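Local coordinates for protein AFP (Microbacterium arborescens, PDB 2YJK) that takes up and translocates iron as a ferritin-fold Dps cage of twelve subunits, probably binding it in the ferric state, at the interface of chains A and B. Sequence-based numbering; all coordinates share one arbitrary frame. Chains: chain A/B, AFP.

Contact 1: the interface of chains A and B. Residues chain A 36, 40, 43-44; chain B 33, 66, 69-70.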
# COMPACT_ATOMS: atom_id res chain seq x y z
N VAL A 36 -13.90 11.07 23.36
CA VAL A 36 -13.15 9.82 23.05
C VAL A 36 -13.60 8.71 24.03
O VAL A 36 -13.97 7.61 23.61
CB VAL A 36 -11.61 9.99 23.15
CG1 VAL A 36 -10.89 8.66 23.12
CG2 VAL A 36 -11.12 10.85 22.03
N LYS A 40 -16.34 5.67 23.35
CA LYS A 40 -15.97 4.27 23.49
C LYS A 40 -17.08 3.55 24.27
O LYS A 40 -17.56 2.52 23.83
CB LYS A 40 -14.63 4.12 24.22
CG LYS A 40 -13.39 4.19 23.16
CD LYS A 40 -13.51 3.15 21.99
CE LYS A 40 -12.23 2.93 21.14
NZ LYS A 40 -12.45 1.99 20.00
N HIS A 43 -19.93 2.99 22.07
CA HIS A 43 -19.52 2.06 21.08
C HIS A 43 -19.56 0.61 21.69
O HIS A 43 -20.05 -0.27 21.04
CB HIS A 43 -18.10 2.48 20.69
CG HIS A 43 -17.29 1.44 20.01
ND1 HIS A 43 -17.42 1.18 18.65
CD2 HIS A 43 -16.25 0.67 20.45
CE1 HIS A 43 -16.54 0.25 18.31
NE2 HIS A 43 -15.81 -0.06 19.37
N TRP A 44 -19.16 0.44 22.95
CA TRP A 44 -19.23 -0.89 23.62
C TRP A 44 -20.65 -1.31 23.98
O TRP A 44 -21.03 -2.51 23.84
CB TRP A 44 -18.33 -0.96 24.88
CG TRP A 44 -16.81 -0.75 24.54
CD1 TRP A 44 -16.15 -1.14 23.44
CD2 TRP A 44 -15.87 -0.03 25.35
NE1 TRP A 44 -14.82 -0.74 23.50
CE2 TRP A 44 -14.63 -0.05 24.67
CE3 TRP A 44 -15.95 0.66 26.58
CZ2 TRP A 44 -13.48 0.50 25.19
CZ3 TRP A 44 -14.77 1.23 27.13
CH2 TRP A 44 -13.57 1.17 26.42
N GLN B 33 -7.98 2.59 29.73
CA GLN B 33 -8.65 3.81 29.27
C GLN B 33 -8.08 5.07 29.97
O GLN B 33 -7.93 6.14 29.30
CB GLN B 33 -10.17 3.70 29.43
CG GLN B 33 -10.99 4.72 28.66
CD GLN B 33 -10.70 4.72 27.15
OE1 GLN B 33 -10.00 5.60 26.64
NE2 GLN B 33 -11.17 3.72 26.46
N GLN B 66 -5.26 2.01 24.26
CA GLN B 66 -6.60 2.16 23.70
C GLN B 66 -7.07 0.78 23.18
O GLN B 66 -8.21 0.37 23.42
CB GLN B 66 -6.64 3.16 22.54
CG GLN B 66 -8.16 3.41 22.13
CD GLN B 66 -9.06 3.89 23.32
OE1 GLN B 66 -9.85 3.08 23.89
NE2 GLN B 66 -9.03 5.20 23.63
N ALA B 69 -7.80 -1.62 26.25
CA ALA B 69 -9.14 -1.21 26.73
C ALA B 69 -10.25 -1.81 25.87
O ALA B 69 -11.15 -2.44 26.40
CB ALA B 69 -9.28 0.36 26.77
N ASP B 70 -10.17 -1.63 24.56
CA ASP B 70 -11.17 -2.10 23.62
C ASP B 70 -11.34 -3.63 23.70
O ASP B 70 -12.45 -4.12 23.74
CB ASP B 70 -10.79 -1.72 22.18
CG ASP B 70 -11.96 -1.78 21.21
OD1 ASP B 70 -12.89 -0.90 21.34
OD2 ASP B 70 -11.99 -2.72 20.30
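A:Lys40 and A:Trp44, one turn apart on helix 15-45, converge on B:Asp70 of helix 51-78 across the two-fold of the Dps dimer. Both donors use the same carboxylate oxygen, from opposite faces of its plane. The ammonium A:Lys40 NZ makes a salt bridge of 3.2 Å to B:Asp70 OD1. The indole A:Trp44 NE1 donates to B:Asp70 OD1 at 2.9 Å, nearly straight (167° at the hydrogen) and with the acceptor in the ring plane. The indole and carboxylate planes stand 45° apart. The six-membered ring packs on the helix backbone, A:Trp44 CZ2 lying 3.8 Å from B:Asp70 CA, and its far corner A:Trp44 CH2 meets B:Gln33 NE2 at 3.5 Å. The lysine chain is bent at chi2 (-55°), which lays its CG and CE against the amide oxygen of B:Gln66. That amide is fixed by a reciprocal pair with B:Gln33, each carbonyl met in plane on a lone pair. A:His43 and B:Asp70 bind iron in this protein, and A:Lys40 and A:His43 line its iron(II) oxide pocket; Dps ferroxidase sites combine such residues from two subunits, so the two donors probably position an iron-binding carboxylate. The imidazole of A:His43 lies nearly coplanar with it, A:His43 NE2 3.6 Å from B:Asp70 OD1.

Contact 2: the interface of chains A and B. Residues chain A 34, 37-38, 96; chain B 85-87, 90.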
# COMPACT_ATOMS: atom_id res chain seq x y z
N ALA A 34 -12.99 13.89 26.39
CA ALA A 34 -14.11 13.19 27.02
C ALA A 34 -14.96 12.43 26.01
O ALA A 34 -15.45 11.35 26.32
CB ALA A 34 -15.03 14.13 27.84
N VAL A 37 -13.57 9.03 25.30
CA VAL A 37 -13.90 8.10 26.37
C VAL A 37 -15.40 7.72 26.40
O VAL A 37 -15.73 6.55 26.50
CB VAL A 37 -13.49 8.65 27.78
CG1 VAL A 37 -13.95 7.68 28.95
CG2 VAL A 37 -11.98 8.83 27.85
N ASN A 38 -16.28 8.72 26.37
CA ASN A 38 -17.69 8.45 26.43
C ASN A 38 -18.22 7.86 25.11
O ASN A 38 -19.22 7.15 25.10
CB ASN A 38 -18.47 9.72 26.86
CG ASN A 38 -18.06 10.21 28.28
OD1 ASN A 38 -17.92 9.40 29.22
ND2 ASN A 38 -17.87 11.52 28.43
N THR A 96 -21.44 13.91 30.94
CA THR A 96 -22.00 13.14 29.85
C THR A 96 -23.41 12.65 30.11
O THR A 96 -23.76 12.36 31.22
CB THR A 96 -21.11 11.92 29.54
OG1 THR A 96 -21.65 11.25 28.41
CG2 THR A 96 -21.03 10.91 30.76
N SER B 85 -17.74 2.68 31.63
CA SER B 85 -16.44 3.32 31.47
C SER B 85 -16.66 4.82 31.08
O SER B 85 -15.86 5.41 30.34
CB SER B 85 -15.63 2.55 30.43
OG SER B 85 -14.25 2.96 30.43
N ARG B 86 -17.76 5.40 31.57
CA ARG B 86 -17.96 6.84 31.44
C ARG B 86 -16.79 7.54 32.11
O ARG B 86 -16.15 6.97 33.01
CB ARG B 86 -19.30 7.29 32.01
CG ARG B 86 -20.54 6.80 31.25
CD ARG B 86 -21.80 7.08 32.10
NE ARG B 86 -21.74 6.43 33.44
CZ ARG B 86 -22.55 6.71 34.45
NH1 ARG B 86 -23.50 7.63 34.33
NH2 ARG B 86 -22.42 6.08 35.61
N VAL B 87 -16.46 8.74 31.65
CA VAL B 87 -15.42 9.57 32.32
C VAL B 87 -15.59 9.70 33.90
O VAL B 87 -14.62 9.55 34.65
CB VAL B 87 -15.36 10.97 31.69
CG1 VAL B 87 -14.42 11.88 32.50
CG2 VAL B 87 -14.88 10.90 30.16
N MET B 90 -14.58 6.31 35.43
CA MET B 90 -13.13 6.06 35.28
C MET B 90 -12.34 6.91 36.30
O MET B 90 -11.42 6.42 36.97
CB MET B 90 -12.71 6.36 33.82
CG MET B 90 -11.28 6.15 33.53
SD MET B 90 -10.81 6.76 31.84
CE MET B 90 -11.24 8.53 31.88
O HOH W 1 -24.27 9.44 32.04
O HOH W 2 -14.28 4.49 27.83
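B:Val87, first residue of helix 87-93, wedges into helix 15-45 of the partner at the two-fold dimer interface of this ferritin-fold Dps protein. The packing is tight round one methyl: B:Val87 CG2 lies 3.6 Å from A:Val37 CB, touches A:Ala34 more distantly, and lies obliquely beside the amide of A:Asn38, 3.5 Å from A:Asn38 ND2. The valines cross at about a right angle, whereas A:Val37 and the B:Met90 methyl meet tip to tip at longer range. A:Val37 CG1, anti to its own nitrogen (chi1 176°), is pressed to 3.3 Å from the carbonyl B:Ser85 O. Beside this core the backbone amide B:Val87 N donates to A:Asn38 OD1 at 2.9 Å, nearly straight (168° at the hydrogen) and tilted 18° from the carbonyl plane; a side chain of one subunit thus caps the start of a helix in the other. A water held inside the interface joins the main-chain carbonyl of A:Val37 to both the carbonyl and the hydroxyl of B:Ser85. The A:Thr96 end is looser: A:Thr96 CG2 brushes B:Arg86 CD at 4.1 Å, and another water bridges A:Thr96 O to the guanidinium of B:Arg86, lying in its plane 3.0 Å from B:Arg86 NH1.

Contact 3: the interface of chains A and B. Residues chain A 82-86; chain B 41, 45, 100-101.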
# COMPACT_ATOMS: atom_id res chain seq x y z
N PRO A 82 1.32 24.93 29.20
CA PRO A 82 0.99 23.54 29.50
C PRO A 82 -0.52 23.37 29.36
O PRO A 82 -1.24 24.35 29.21
CB PRO A 82 1.43 23.36 30.95
CG PRO A 82 1.38 24.78 31.57
CD PRO A 82 1.81 25.69 30.38
N ILE A 83 -0.98 22.13 29.32
CA ILE A 83 -2.40 21.87 29.32
C ILE A 83 -2.55 20.82 30.42
O ILE A 83 -1.74 19.86 30.49
CB ILE A 83 -2.87 21.45 27.89
CG1 ILE A 83 -4.21 20.68 27.87
CG2 ILE A 83 -1.85 20.57 27.17
CD1 ILE A 83 -5.43 21.63 27.79
N ASP A 84 -3.56 21.00 31.27
CA ASP A 84 -3.93 20.01 32.27
C ASP A 84 -5.12 19.17 31.82
O ASP A 84 -6.28 19.52 32.03
CB ASP A 84 -4.11 20.59 33.70
CG ASP A 84 -4.52 19.50 34.74
OD1 ASP A 84 -4.51 18.27 34.40
OD2 ASP A 84 -4.89 19.87 35.88
N SER A 85 -4.80 18.05 31.19
CA SER A 85 -5.82 17.16 30.73
C SER A 85 -5.74 15.77 31.41
O SER A 85 -6.18 14.81 30.79
CB SER A 85 -5.76 17.06 29.19
OG SER A 85 -6.67 16.10 28.67
N ARG A 86 -5.19 15.67 32.63
CA ARG A 86 -5.28 14.43 33.46
C ARG A 86 -6.77 13.98 33.58
O ARG A 86 -7.70 14.78 33.39
CB ARG A 86 -4.68 14.63 34.87
CG ARG A 86 -3.18 14.97 34.90
CD ARG A 86 -2.68 15.50 36.28
NE ARG A 86 -3.33 16.74 36.64
CZ ARG A 86 -3.46 17.19 37.89
NH1 ARG A 86 -2.98 16.49 38.92
NH2 ARG A 86 -4.07 18.35 38.10
N GLN B 41 -1.62 13.34 28.06
CA GLN B 41 -1.17 14.44 28.89
C GLN B 41 0.34 14.45 28.94
O GLN B 41 0.98 15.48 28.75
CB GLN B 41 -1.76 14.26 30.31
CG GLN B 41 -1.16 15.13 31.41
CD GLN B 41 -1.57 16.55 31.32
OE1 GLN B 41 -2.41 16.89 30.46
NE2 GLN B 41 -1.04 17.42 32.23
N ASN B 45 2.89 17.31 27.28
CA ASN B 45 3.65 18.16 28.21
C ASN B 45 5.13 17.81 28.46
O ASN B 45 5.81 18.52 29.23
CB ASN B 45 2.90 18.19 29.56
CG ASN B 45 1.59 18.92 29.45
OD1 ASN B 45 1.59 20.12 29.38
ND2 ASN B 45 0.46 18.18 29.33
N ALA B 100 0.52 17.80 36.29
CA ALA B 100 -0.49 18.73 35.71
C ALA B 100 0.01 19.57 34.54
O ALA B 100 -0.80 20.00 33.69
CB ALA B 100 -1.01 19.67 36.78
N GLY B 101 1.32 19.74 34.44
CA GLY B 101 1.96 20.78 33.57
C GLY B 101 3.20 20.23 32.85
O GLY B 101 3.41 19.01 32.80
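B:Gln41 and B:Asn45, on the last turns of helix 15-45, read the main chain of the A:Pro82 to A:Arg86 loop through their amides. Among these hydrogen bonds, A:Ser85 N donates to B:Gln41 OE1 at 2.8 Å, from above the carbonyl plane; the glutamine's bend at chi2 (73°) turns its amide to the loop. A:Ile83 N donates to B:Asn45 OD1 at a longer 3.3 Å, in plane on a lone pair. B:Asn45 ND2 also points weakly at A:Ile83 O. A bond from B:Asn45 ND2 back to the helix carbonyl B:Gln41 O, 2.8 Å, fixes the turn of the asparagine amide. The charged pair lies within chain A: A:Arg86 meets A:Asp84 side-on, NE to OD1 at 3.0 Å and NH2 to OD2 at 2.8 Å, and the backbone A:Arg86 N shares OD1. Held thus, the guanidinium offers one face to the methyl B:Ala100 CB, 3.6 Å from A:Arg86 NH2. Putting an alanine at A:Asp84 would probably leave the arginine without its anionic mate and its guanidinium free to swing off B:Ala100. Van der Waals contact continues where A:Pro82 CB packs on B:Gly101 CA at 3.7 Å. In the fold, the A loop bridges helices 51-78 and 87-92, and B:Ala100 and B:Gly101 lie just before strand 103-104.

Helix 15-45 serves all three contacts: chain A lends it to contacts 1 and 2, chain B to contacts 1 and 3. Contacts 1 and 2 are neighbours, their C-alpha centres about 9 Å apart; the centre of contact 3 lies about 21 Å from that of contact 1 and 18 Å from that of contact 2. Contacts 2 and 3 use the same loop, residues 85 and 86, from opposite chains, so with their two-fold twins they join into a continuous docking of loop on helix. This docking flanks the iron-binding residues of contact 1, which probably links dimer formation within the twelve-subunit shell to a metal site shared by two subunits.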